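PDB 5VA8: short-chain dehydrogenase/reductase SDR from Paraburkholderia phymatum, which binds NADP and is probably an oxidoreductase of the short-chain dehydrogenase/reductase family, its substrate not established. Local coordinates for residues Asn96-Pro100 and Ala116-Asn120; Ser24-Gly28 and Pro191-Asp197; Ile136-Arg142 and Val179-Thr185; Cys31-Ala37 and Phe236-Ala241. All blocks are in the same frame, centred on the assembly; numbering follows the deposited sequence.

In the fold
Contacts 1 and 2 line the NADP site and touch through N96 and G28; both are partly buried and combine packing with polar bonds to the cofactor. Contact 4 is the buried one, small side chains and sulfur between helices 26-37 and 233-243. It shares helix 26-37 with contact 2, and the two meet where F236 packs on L27, P191 and F194. Contact 3 lies farther out, about 20 Å between its centre and that of the chain, and combines parallel strand bonds with a partly exposed helix end. Contacts 1 and 3 share the long helix 110-138, yet their nearest atoms remain about 11 Å apart.

Contact 1: Asn96-Pro100 and Ala116-Asn120; sequences NAGGP and ALEAN. With NAP (NADP nicotinamide-adenine-dinucleotide phosphate), chain E.
N120 turns its amide toward the backbone of G98, and the two ends of that amide do different work. With CG beside the backbone N (chi1 -54°), the group reaches back to the loop, and ND2 donates to G98 O at 3.2 Å. The bond is nearly straight, 163° at the hydrogen, and the acceptor lies close to the amide plane, although the donor stands above the plane of the carbonyl. At the other end, OD1 takes a hydrogen from a water 2.7 Å away, and that water also donates to G98 O. An asparagine suits this place because it offers both a donor and an acceptor. The side chains of P100 and N120 cross obliquely, with P100 CD 3.4 Å from N120 OD1, while P100 CB rests on A116 CB at 3.9 Å. The small A97, A116 and A119 allow the helix to lie close to the loop; A97 CB meets A119 O at 3.7 Å. The loop carries the end of the NNAG motif known from SDR enzymes, and A97 O accepts a 2.6 Å hydrogen bond from NADP O3D. N120 sits where the helix widens into a pi-type turn. The loop follows strand 92-95 and leads to helix 110-138, whose L117 packs on L117 of the second subunit, while helix 159-179 touches P100 and A116 through L160 and N120 through R165.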
# COMPACT_ATOMS: atom_id res chain seq x y z
N ASN A 96 -22.73 -2.66 -7.44
CA ASN A 96 -23.09 -3.20 -6.14
C ASN A 96 -23.90 -4.47 -6.38
O ASN A 96 -24.57 -4.60 -7.41
CB ASN A 96 -23.92 -2.18 -5.33
CG ASN A 96 -24.14 -2.59 -3.90
OD1 ASN A 96 -23.27 -3.19 -3.27
ND2 ASN A 96 -25.31 -2.24 -3.36
N ALA A 97 -23.82 -5.39 -5.43
CA ALA A 97 -24.57 -6.64 -5.42
C ALA A 97 -24.37 -7.26 -4.05
O ALA A 97 -23.46 -6.87 -3.31
CB ALA A 97 -24.10 -7.62 -6.52
N GLY A 98 -25.23 -8.22 -3.71
CA GLY A 98 -25.07 -8.90 -2.44
C GLY A 98 -23.73 -9.61 -2.36
O GLY A 98 -23.22 -10.13 -3.36
N GLY A 99 -23.15 -9.61 -1.16
CA GLY A 99 -21.85 -10.19 -0.94
C GLY A 99 -21.91 -11.68 -0.64
O GLY A 99 -22.99 -12.27 -0.48
N PRO A 100 -20.75 -12.31 -0.58
CA PRO A 100 -20.71 -13.78 -0.45
C PRO A 100 -20.95 -14.22 0.98
O PRO A 100 -20.86 -13.41 1.92
CB PRO A 100 -19.29 -14.14 -0.90
CG PRO A 100 -18.48 -12.90 -0.61
CD PRO A 100 -19.41 -11.72 -0.77
N ALA A 116 -19.14 -16.10 -6.08
CA ALA A 116 -18.63 -14.85 -5.51
C ALA A 116 -17.95 -14.02 -6.58
O ALA A 116 -18.15 -12.80 -6.64
CB ALA A 116 -17.67 -15.14 -4.36
N LEU A 117 -17.16 -14.66 -7.44
CA LEU A 117 -16.51 -13.95 -8.54
C LEU A 117 -17.54 -13.35 -9.50
O LEU A 117 -17.39 -12.20 -9.93
CB LEU A 117 -15.56 -14.91 -9.26
CG LEU A 117 -14.31 -15.24 -8.44
CD1 LEU A 117 -13.60 -16.46 -9.00
CD2 LEU A 117 -13.37 -14.05 -8.44
N GLU A 118 -18.59 -14.09 -9.83
CA GLU A 118 -19.62 -13.53 -10.71
C GLU A 118 -20.28 -12.31 -10.07
O GLU A 118 -20.41 -11.25 -10.71
CB GLU A 118 -20.68 -14.59 -11.04
CG GLU A 118 -20.19 -15.73 -11.90
CD GLU A 118 -20.11 -15.37 -13.38
OE1 GLU A 118 -19.63 -16.23 -14.16
OE2 GLU A 118 -20.54 -14.26 -13.77
N ALA A 119 -20.70 -12.43 -8.81
CA ALA A 119 -21.47 -11.36 -8.19
C ALA A 119 -20.63 -10.11 -7.96
O ALA A 119 -21.10 -8.99 -8.21
CB ALA A 119 -22.07 -11.83 -6.87
N ASN A 120 -19.41 -10.26 -7.44
CA ASN A 120 -18.68 -9.14 -6.88
C ASN A 120 -17.44 -8.76 -7.67
O ASN A 120 -16.70 -7.85 -7.26
CB ASN A 120 -18.32 -9.44 -5.42
CG ASN A 120 -19.55 -9.83 -4.59
OD1 ASN A 120 -19.60 -10.91 -4.02
ND2 ASN A 120 -20.55 -8.95 -4.55
PA NAP E . -28.29 -4.67 2.35
O1A NAP E . -28.70 -3.65 3.33
O2A NAP E . -28.76 -6.09 2.62
O5B NAP E . -28.81 -4.17 0.92
C5B NAP E . -28.55 -4.98 -0.24
C4B NAP E . -29.40 -4.44 -1.35
O4B NAP E . -28.96 -5.04 -2.59
C3B NAP E . -30.89 -4.75 -1.25
O3B NAP E . -31.63 -3.72 -1.88
C2B NAP E . -30.99 -6.05 -2.04
O2B NAP E . -32.37 -6.27 -2.41
C1B NAP E . -30.04 -5.73 -3.19
N9A NAP E . -29.48 -6.90 -3.86
C8A NAP E . -28.71 -7.88 -3.29
N7A NAP E . -28.25 -8.76 -4.15
C5A NAP E . -28.75 -8.33 -5.37
C6A NAP E . -28.64 -8.85 -6.67
N6A NAP E . -27.95 -9.95 -6.98
N1A NAP E . -29.28 -8.19 -7.67
C2A NAP E . -29.98 -7.09 -7.36
N3A NAP E . -30.15 -6.51 -6.17
C4A NAP E . -29.52 -7.19 -5.21
O3 NAP E . -26.69 -4.73 2.22
PN NAP E . -25.55 -3.62 2.36
O1N NAP E . -26.00 -2.36 1.76
O2N NAP E . -25.10 -3.62 3.77
O5D NAP E . -24.41 -4.30 1.46
C5D NAP E . -24.20 -3.89 0.09
C4D NAP E . -22.89 -4.52 -0.33
O4D NAP E . -21.83 -3.95 0.47
C3D NAP E . -22.79 -6.04 -0.15
O3D NAP E . -22.01 -6.62 -1.19
C2D NAP E . -22.07 -6.16 1.19
O2D NAP E . -21.38 -7.39 1.37
C1D NAP E . -21.09 -4.99 1.04
N1N NAP E . -20.52 -4.51 2.32
C2N NAP E . -21.34 -4.23 3.35
C3N NAP E . -20.81 -3.72 4.52
C7N NAP E . -21.60 -3.35 5.74
O7N NAP E . -21.04 -3.34 6.85
N7N NAP E . -22.92 -3.19 5.60
C4N NAP E . -19.44 -3.44 4.56
C5N NAP E . -18.64 -3.76 3.48
C6N NAP E . -19.19 -4.31 2.37
P2B NAP E . -32.89 -7.73 -2.87
O1X NAP E . -32.27 -8.00 -4.20
O2X NAP E . -32.45 -8.74 -1.81
O3X NAP E . -34.42 -7.57 -2.92
O HOH W 1 -21.67 -12.64 -3.57

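Contact 2: Ser24-Gly28 and Pro191-Asp197; sequences SKGLG and PGIFDTD. With NAP (NADP nicotinamide-adenine-dinucleotide phosphate), chain E; TCE (3,3',3''-phosphanetriyltripropanoic acid), chain F.
The glycine-rich turn of the Rossmann fold, here K25, G26 and L27, faces the loop that begins with the PG pair P191-G192 of SDR enzymes, and NADP lies along the seam. L27 is the apolar link. Its CG stands beside the backbone N (chi1 -59°), and the branches part: CD1 packs 3.6 Å from P191 CG, and CD2 approaches the F194 ring obliquely, 3.7 Å from CD1 of that residue. A branched leucine suits a place with two neighbours. P191 in turn lays CG 3.5 Å from NADP C5N, against the nicotinamide. On the other flank, G26 and T196 are close, CA to CG2 3.9 Å; with no side chain, G26 lets the diphosphate lie against the turn. That diphosphate is gripped from both segments: L27 N donates to O1N at 2.8 Å, while T196 OG1 donates to O2N. The same hydroxyl accepts from R198 N as N-cap of helix 197-210, so threonine serves two roles with one oxygen. F194 N gives NADP O7N an almost straight bond (2.8 Å, 170°) that would help set the carboxamide's rotation. Farther along, the K25 chain bends at its third torsion (55°) and crosses D197 at about a right angle, forming a salt bridge from NZ to OD2 of 3.0 Å whose hydrogen bond is weak. The pair closes over the edge of the site, and the L27 backbone N-H and the T196 hydroxyl, perhaps with the nearby lysine charge, would stabilise the negative diphosphate.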
# COMPACT_ATOMS: atom_id res chain seq x y z
N SER A 24 -32.41 -1.13 -3.29
CA SER A 24 -33.65 -0.90 -2.56
C SER A 24 -33.41 -0.74 -1.07
O SER A 24 -34.29 -0.23 -0.36
CB SER A 24 -34.66 -2.03 -2.83
OG SER A 24 -34.29 -3.25 -2.21
N LYS A 25 -32.23 -1.15 -0.58
CA LYS A 25 -31.88 -1.09 0.83
C LYS A 25 -30.40 -0.73 0.97
O LYS A 25 -29.63 -0.82 0.01
CB LYS A 25 -32.12 -2.44 1.54
CG LYS A 25 -33.53 -2.98 1.38
CD LYS A 25 -33.60 -4.46 1.73
CE LYS A 25 -33.06 -4.71 3.12
NZ LYS A 25 -33.10 -6.15 3.51
N GLY A 26 -30.03 -0.33 2.18
CA GLY A 26 -28.63 -0.31 2.60
C GLY A 26 -27.78 0.72 1.88
O GLY A 26 -28.23 1.83 1.56
N LEU A 27 -26.52 0.35 1.63
CA LEU A 27 -25.57 1.27 1.02
C LEU A 27 -26.00 1.69 -0.37
O LEU A 27 -25.84 2.86 -0.75
CB LEU A 27 -24.18 0.64 0.96
CG LEU A 27 -23.62 0.23 2.31
CD1 LEU A 27 -22.24 -0.37 2.11
CD2 LEU A 27 -23.56 1.43 3.25
N GLY A 28 -26.52 0.75 -1.16
CA GLY A 28 -26.99 1.11 -2.49
C GLY A 28 -28.12 2.12 -2.44
O GLY A 28 -28.12 3.11 -3.18
N PRO A 191 -16.48 0.12 2.18
CA PRO A 191 -17.08 0.28 3.51
C PRO A 191 -16.36 -0.56 4.55
O PRO A 191 -15.99 -1.71 4.30
CB PRO A 191 -18.53 -0.21 3.33
CG PRO A 191 -18.65 -0.66 1.91
CD PRO A 191 -17.28 -0.72 1.29
N GLY A 192 -16.16 0.04 5.73
CA GLY A 192 -15.98 -0.71 6.96
C GLY A 192 -17.34 -1.22 7.40
O GLY A 192 -18.16 -1.57 6.54
N ILE A 193 -17.64 -1.26 8.69
CA ILE A 193 -18.93 -1.79 9.10
C ILE A 193 -19.98 -0.68 9.09
O ILE A 193 -19.79 0.39 9.68
CB ILE A 193 -18.84 -2.49 10.47
CG1 ILE A 193 -20.22 -3.09 10.82
CG2 ILE A 193 -18.33 -1.57 11.55
CD1 ILE A 193 -20.20 -4.01 12.04
N PHE A 194 -21.08 -0.93 8.36
CA PHE A 194 -22.17 0.02 8.22
C PHE A 194 -23.46 -0.59 8.74
O PHE A 194 -23.71 -1.78 8.58
CB PHE A 194 -22.33 0.46 6.76
CG PHE A 194 -21.42 1.59 6.39
CD1 PHE A 194 -21.93 2.87 6.23
CD2 PHE A 194 -20.05 1.39 6.27
CE1 PHE A 194 -21.10 3.94 5.93
CE2 PHE A 194 -19.20 2.45 5.97
CZ PHE A 194 -19.73 3.73 5.79
N ASP A 195 -24.28 0.27 9.35
CA ASP A 195 -25.50 -0.12 10.06
C ASP A 195 -26.62 -0.42 9.06
O ASP A 195 -27.52 0.38 8.83
CB ASP A 195 -25.90 0.99 11.03
CG ASP A 195 -26.81 0.51 12.12
OD1 ASP A 195 -27.11 -0.70 12.16
OD2 ASP A 195 -27.22 1.35 12.94
N THR A 196 -26.55 -1.60 8.45
CA THR A 196 -27.56 -2.07 7.50
C THR A 196 -28.11 -3.42 7.94
O THR A 196 -27.66 -4.01 8.92
CB THR A 196 -27.00 -2.22 6.08
OG1 THR A 196 -26.12 -3.34 6.06
CG2 THR A 196 -26.26 -0.96 5.63
N ASP A 197 -29.09 -3.91 7.19
CA ASP A 197 -29.64 -5.23 7.47
C ASP A 197 -28.61 -6.34 7.33
O ASP A 197 -28.78 -7.40 7.94
CB ASP A 197 -30.83 -5.53 6.56
CG ASP A 197 -32.08 -4.79 6.96
OD1 ASP A 197 -32.09 -4.13 8.02
OD2 ASP A 197 -33.07 -4.87 6.20
PA NAP E . -28.29 -4.67 2.35
O1A NAP E . -28.70 -3.65 3.33
O2A NAP E . -28.76 -6.09 2.62
O5B NAP E . -28.81 -4.17 0.92
C5B NAP E . -28.55 -4.98 -0.24
C4B NAP E . -29.40 -4.44 -1.35
O4B NAP E . -28.96 -5.04 -2.59
C3B NAP E . -30.89 -4.75 -1.25
O3B NAP E . -31.63 -3.72 -1.88
C2B NAP E . -30.99 -6.05 -2.04
O2B NAP E . -32.37 -6.27 -2.41
C1B NAP E . -30.04 -5.73 -3.19
N9A NAP E . -29.48 -6.90 -3.86
C8A NAP E . -28.71 -7.88 -3.29
N7A NAP E . -28.25 -8.76 -4.15
C5A NAP E . -28.75 -8.33 -5.37
C6A NAP E . -28.64 -8.85 -6.67
N6A NAP E . -27.95 -9.95 -6.98
N1A NAP E . -29.28 -8.19 -7.67
C2A NAP E . -29.98 -7.09 -7.36
N3A NAP E . -30.15 -6.51 -6.17
C4A NAP E . -29.52 -7.19 -5.21
O3 NAP E . -26.69 -4.73 2.22
PN NAP E . -25.55 -3.62 2.36
O1N NAP E . -26.00 -2.36 1.76
O2N NAP E . -25.10 -3.62 3.77
O5D NAP E . -24.41 -4.30 1.46
C5D NAP E . -24.20 -3.89 0.09
C4D NAP E . -22.89 -4.52 -0.33
O4D NAP E . -21.83 -3.95 0.47
C3D NAP E . -22.79 -6.04 -0.15
O3D NAP E . -22.01 -6.62 -1.19
C2D NAP E . -22.07 -6.16 1.19
O2D NAP E . -21.38 -7.39 1.37
C1D NAP E . -21.09 -4.99 1.04
N1N NAP E . -20.52 -4.51 2.32
C2N NAP E . -21.34 -4.23 3.35
C3N NAP E . -20.81 -3.72 4.52
C7N NAP E . -21.60 -3.35 5.74
O7N NAP E . -21.04 -3.34 6.85
N7N NAP E . -22.92 -3.19 5.60
C4N NAP E . -19.44 -3.44 4.56
C5N NAP E . -18.64 -3.76 3.48
C6N NAP E . -19.19 -4.31 2.37
P2B NAP E . -32.89 -7.73 -2.87
O1X NAP E . -32.27 -8.00 -4.20
O2X NAP E . -32.45 -8.74 -1.81
O3X NAP E . -34.42 -7.57 -2.92
O16 TCE F . -18.36 -8.98 1.60
C14 TCE F . -17.86 -8.19 2.44
O15 TCE F . -16.63 -7.94 2.42
C5 TCE F . -18.75 -7.56 3.51
C2 TCE F . -17.85 -6.94 4.58
P TCE F . -18.89 -5.91 5.73
C3 TCE F . -20.46 -6.77 6.16
C6 TCE F . -19.98 -7.97 6.97
C8 TCE F . -21.19 -8.82 7.29
O10 TCE F . -21.39 -9.15 8.48
O9 TCE F . -21.98 -9.18 6.36
C1 TCE F . -17.90 -5.49 7.22
C4 TCE F . -16.68 -4.71 6.74
C11 TCE F . -15.82 -4.43 7.96
O12 TCE F . -14.77 -3.73 7.88
O13 TCE F . -16.18 -4.92 9.07

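Contact 3: Ile136-Arg142 and Val179-Thr185; sequences ISRGFGR and VAPNGVT
R142 and T185 are neighbours on adjacent parallel strands, 141-146 and 184-191, which helix 159-179 joins in a beta-alpha-beta unit. From CB the R142 chain bends at its second torsion (chi2 -74°), which brings CD to 3.1 Å from T185 OG1; NE passes the same hydroxyl on the way to the tip. The guanidinium then leans back along the gap between the two strands. One face receives F140 CE1, 3.4 Å above the plane, and T185 CG2 lies over the other. At the tip, NH1 donates to G141 O at 3.0 Å, and a water links NH1 with G183 O; NH2 is hydrogen-bonded to S245 O. The long arginine thus combines a flat face for carbon contacts with several N-H donors. G141 O is doubly used, since T185 N also donates to it (3.0 Å) from the opposite face of the carbonyl plane. G141 N in turn donates to G183 O at 3.1 Å, setting the strand register. With no side chain, G141 lets V184 CG2 come within 3.8 Å of its N. G139 and G183 take positive phi, a conformation glycine adopts easily; G139 ends helix 110-138 in a Schellman motif. On that helix, I136 brings CG2 against the N182 amide, 3.7 Å from CG, and CG1 toward V184. N182 ND2 reaches back to V179 O, while its OD1 accepts from a water, 3.0 Å off, that donates also to I136 O.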
# COMPACT_ATOMS: atom_id res chain seq x y z
N ILE A 136 -17.59 7.64 -22.68
CA ILE A 136 -16.47 8.19 -23.44
C ILE A 136 -16.99 9.12 -24.54
O ILE A 136 -16.46 10.22 -24.75
CB ILE A 136 -15.61 7.04 -24.00
CG1 ILE A 136 -14.81 6.39 -22.88
CG2 ILE A 136 -14.72 7.52 -25.15
CD1 ILE A 136 -14.07 5.15 -23.31
N SER A 137 -18.06 8.71 -25.22
CA SER A 137 -18.58 9.49 -26.33
C SER A 137 -19.10 10.85 -25.87
O SER A 137 -19.11 11.81 -26.67
CB SER A 137 -19.69 8.70 -27.03
OG SER A 137 -20.94 8.81 -26.36
N ARG A 138 -19.52 10.97 -24.62
CA ARG A 138 -20.01 12.23 -24.08
C ARG A 138 -18.94 13.01 -23.33
O ARG A 138 -19.20 14.14 -22.90
CB ARG A 138 -21.22 11.98 -23.17
CG ARG A 138 -22.45 11.54 -23.97
CD ARG A 138 -23.65 11.26 -23.08
NE ARG A 138 -23.43 10.11 -22.20
CZ ARG A 138 -23.73 8.85 -22.51
NH1 ARG A 138 -24.28 8.55 -23.69
NH2 ARG A 138 -23.49 7.88 -21.63
N GLY A 139 -17.75 12.44 -23.16
CA GLY A 139 -16.69 13.13 -22.46
C GLY A 139 -16.93 13.30 -20.98
O GLY A 139 -16.31 14.17 -20.36
N PHE A 140 -17.83 12.52 -20.40
CA PHE A 140 -18.09 12.57 -18.97
C PHE A 140 -18.59 11.21 -18.52
O PHE A 140 -19.48 10.63 -19.16
CB PHE A 140 -19.14 13.64 -18.61
CG PHE A 140 -19.49 13.67 -17.14
CD1 PHE A 140 -18.87 14.57 -16.29
CD2 PHE A 140 -20.43 12.79 -16.60
CE1 PHE A 140 -19.18 14.60 -14.94
CE2 PHE A 140 -20.73 12.81 -15.24
CZ PHE A 140 -20.11 13.71 -14.41
N GLY A 141 -18.04 10.71 -17.41
CA GLY A 141 -18.54 9.47 -16.85
C GLY A 141 -18.06 9.31 -15.44
O GLY A 141 -16.98 9.81 -15.08
N ARG A 142 -18.86 8.63 -14.62
CA ARG A 142 -18.48 8.32 -13.25
C ARG A 142 -18.89 6.89 -12.95
O ARG A 142 -20.07 6.54 -13.10
CB ARG A 142 -19.16 9.26 -12.25
CG ARG A 142 -18.85 10.73 -12.45
CD ARG A 142 -17.43 11.06 -11.99
NE ARG A 142 -17.14 12.49 -11.98
CZ ARG A 142 -16.55 13.15 -12.98
NH1 ARG A 142 -16.19 12.51 -14.09
NH2 ARG A 142 -16.30 14.45 -12.85
N VAL A 179 -9.26 4.82 -19.38
CA VAL A 179 -10.36 5.64 -19.85
C VAL A 179 -10.29 7.07 -19.33
O VAL A 179 -11.09 7.92 -19.75
CB VAL A 179 -11.73 5.02 -19.51
CG1 VAL A 179 -11.83 3.62 -20.09
CG2 VAL A 179 -11.96 4.99 -18.00
N ALA A 180 -9.34 7.36 -18.44
CA ALA A 180 -9.25 8.71 -17.88
C ALA A 180 -9.08 9.82 -18.92
O ALA A 180 -9.53 10.95 -18.62
CB ALA A 180 -8.09 8.76 -16.86
N PRO A 181 -8.46 9.62 -20.09
CA PRO A 181 -8.35 10.74 -21.04
C PRO A 181 -9.68 11.28 -21.52
O PRO A 181 -9.71 12.39 -22.07
CB PRO A 181 -7.55 10.12 -22.20
CG PRO A 181 -6.73 9.07 -21.56
CD PRO A 181 -7.61 8.48 -20.51
N ASN A 182 -10.77 10.53 -21.33
CA ASN A 182 -12.08 10.85 -21.89
C ASN A 182 -13.04 11.43 -20.87
O ASN A 182 -14.25 11.40 -21.09
CB ASN A 182 -12.68 9.59 -22.51
CG ASN A 182 -11.72 8.91 -23.46
OD1 ASN A 182 -11.47 9.41 -24.55
ND2 ASN A 182 -11.17 7.77 -23.04
N GLY A 183 -12.54 11.96 -19.76
CA GLY A 183 -13.43 12.60 -18.81
C GLY A 183 -14.22 11.64 -17.96
O GLY A 183 -15.21 12.05 -17.33
N VAL A 184 -13.82 10.37 -17.92
CA VAL A 184 -14.46 9.34 -17.12
C VAL A 184 -13.56 9.03 -15.93
O VAL A 184 -12.34 8.91 -16.09
CB VAL A 184 -14.71 8.07 -17.95
CG1 VAL A 184 -15.36 6.97 -17.11
CG2 VAL A 184 -15.57 8.41 -19.16
N THR A 185 -14.15 8.92 -14.75
CA THR A 185 -13.41 8.43 -13.59
C THR A 185 -14.05 7.15 -13.09
O THR A 185 -15.25 6.92 -13.26
CB THR A 185 -13.37 9.44 -12.44
OG1 THR A 185 -14.69 9.58 -11.90
CG2 THR A 185 -12.86 10.80 -12.93
O HOH W 2 -13.76 11.20 -25.16
O HOH W 3 -14.62 14.64 -15.59

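Contact 4: Cys31-Ala37 and Phe236-Ala241; sequences CAEALAA and FGRACA
Helices 31-37 and 236-241 approach to 7.6 Å between axes and cross at -51°, with the CA atoms of C31 and G237 only 3.8 Å apart. Such closeness depends on G237, which has no side chain to intervene, and on the small A34, whose CB presses on G237 O at 3.2 Å, a tight fit. Next to this point the two cysteines meet. C31 SG lies beside the backbone N (chi1 -66°) and reaches across to C240 CB at 3.6 Å, while the C240 sulfur lies close to that of C31 but not at bonding distance. The same C31 SG reaches F236 CE2 at 3.9 Å, an oblique sulfur-aromatic contact. Cysteine fits here as a small, polarisable side chain able to face both an aromatic ring and aliphatic carbon. The two helices flank one face of the Rossmann sheet: I146 of strand 141-146 touches C31 and F236, and L189 of strand 184-191 touches F236 and C240. Further along, A34 CB meets A241 CB at 4.1 Å, and L35 sends CD2 to 4.0 Å from A241 CA, its longer branch spanning the wider separation there. At the outer end, R238 is modelled in two conformers, and in one of them the edge of its guanidinium comes near A37 CB, a tentative contact; its aliphatic stem runs past A34, while H247 of the third subunit packs against it.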
# COMPACT_ATOMS: atom_id res chain seq x y z
N CYS A 31 -26.70 5.50 -1.71
CA CYS A 31 -26.14 6.15 -2.89
C CYS A 31 -27.25 6.72 -3.78
O CYS A 31 -27.14 7.85 -4.28
CB CYS A 31 -25.28 5.18 -3.69
SG CYS A 31 -23.78 4.66 -2.82
N ALA A 32 -28.31 5.94 -4.00
CA ALA A 32 -29.41 6.42 -4.84
C ALA A 32 -30.04 7.67 -4.26
O ALA A 32 -30.33 8.62 -4.99
CB ALA A 32 -30.46 5.32 -5.01
N GLU A 33 -30.28 7.68 -2.94
CA GLU A 33 -30.91 8.85 -2.32
C GLU A 33 -30.01 10.07 -2.43
O GLU A 33 -30.49 11.19 -2.65
CB GLU A 33 -31.23 8.56 -0.85
CG GLU A 33 -32.23 7.41 -0.69
CD GLU A 33 -33.01 7.46 0.61
OE1 GLU A 33 -33.76 8.44 0.81
OE2 GLU A 33 -32.89 6.51 1.42
N ALA A 34 -28.70 9.89 -2.25
CA ALA A 34 -27.79 11.03 -2.28
C ALA A 34 -27.67 11.60 -3.69
O ALA A 34 -27.64 12.82 -3.87
CB ALA A 34 -26.42 10.64 -1.74
N LEU A 35 -27.62 10.73 -4.71
CA LEU A 35 -27.59 11.20 -6.09
C LEU A 35 -28.89 11.91 -6.45
O LEU A 35 -28.88 13.00 -7.03
CB LEU A 35 -27.30 10.04 -7.05
CG LEU A 35 -25.90 9.44 -6.93
CD1 LEU A 35 -25.81 8.11 -7.69
CD2 LEU A 35 -24.84 10.42 -7.43
N ALA A 36 -30.03 11.31 -6.09
CA ALA A 36 -31.32 11.95 -6.37
C ALA A 36 -31.42 13.31 -5.69
O ALA A 36 -31.99 14.25 -6.26
CB ALA A 36 -32.46 11.04 -5.91
N ALA A 37 -30.87 13.44 -4.47
CA ALA A 37 -30.90 14.71 -3.76
C ALA A 37 -30.15 15.80 -4.50
O ALA A 37 -30.43 16.99 -4.30
CB ALA A 37 -30.31 14.55 -2.36
N PHE A 236 -22.34 7.29 3.59
CA PHE A 236 -21.75 6.54 2.49
C PHE A 236 -22.23 7.09 1.15
O PHE A 236 -21.43 7.33 0.24
CB PHE A 236 -22.10 5.06 2.62
CG PHE A 236 -21.36 4.17 1.66
CD1 PHE A 236 -20.06 3.75 1.94
CD2 PHE A 236 -21.95 3.78 0.46
CE1 PHE A 236 -19.38 2.93 1.05
CE2 PHE A 236 -21.27 2.97 -0.43
CZ PHE A 236 -19.98 2.55 -0.14
N GLY A 237 -23.54 7.31 1.03
CA GLY A 237 -24.09 7.87 -0.20
C GLY A 237 -23.55 9.26 -0.51
O GLY A 237 -23.35 9.60 -1.67
N ARG A 238 -23.33 10.08 0.53
CA ARG A 238 -22.79 11.41 0.29
C ARG A 238 -21.39 11.34 -0.30
O ARG A 238 -21.04 12.13 -1.19
CB ARG A 238 -22.79 12.24 1.58
CG ARG A 238 -24.14 12.37 2.26
CD ARG A 238 -25.16 13.12 1.42
NE ARG A 238 -26.37 13.38 2.22
CZ ARG A 238 -27.50 13.88 1.73
NH1 ARG A 238 -27.62 14.16 0.45
NH2 ARG A 238 -28.53 14.07 2.55
N ALA A 239 -20.56 10.42 0.19
CA ALA A 239 -19.23 10.25 -0.40
C ALA A 239 -19.34 9.79 -1.85
O ALA A 239 -18.60 10.26 -2.72
CB ALA A 239 -18.40 9.26 0.41
N CYS A 240 -20.27 8.87 -2.13
CA CYS A 240 -20.51 8.46 -3.50
C CYS A 240 -20.90 9.66 -4.37
O CYS A 240 -20.38 9.83 -5.48
CB CYS A 240 -21.61 7.40 -3.53
SG CYS A 240 -21.98 6.76 -5.18
N ALA A 241 -21.80 10.50 -3.87
CA ALA A 241 -22.24 11.65 -4.65
C ALA A 241 -21.07 12.59 -4.93
O ALA A 241 -20.96 13.13 -6.04
CB ALA A 241 -23.37 12.39 -3.94
O HOH W 4 -26.36 14.27 -1.69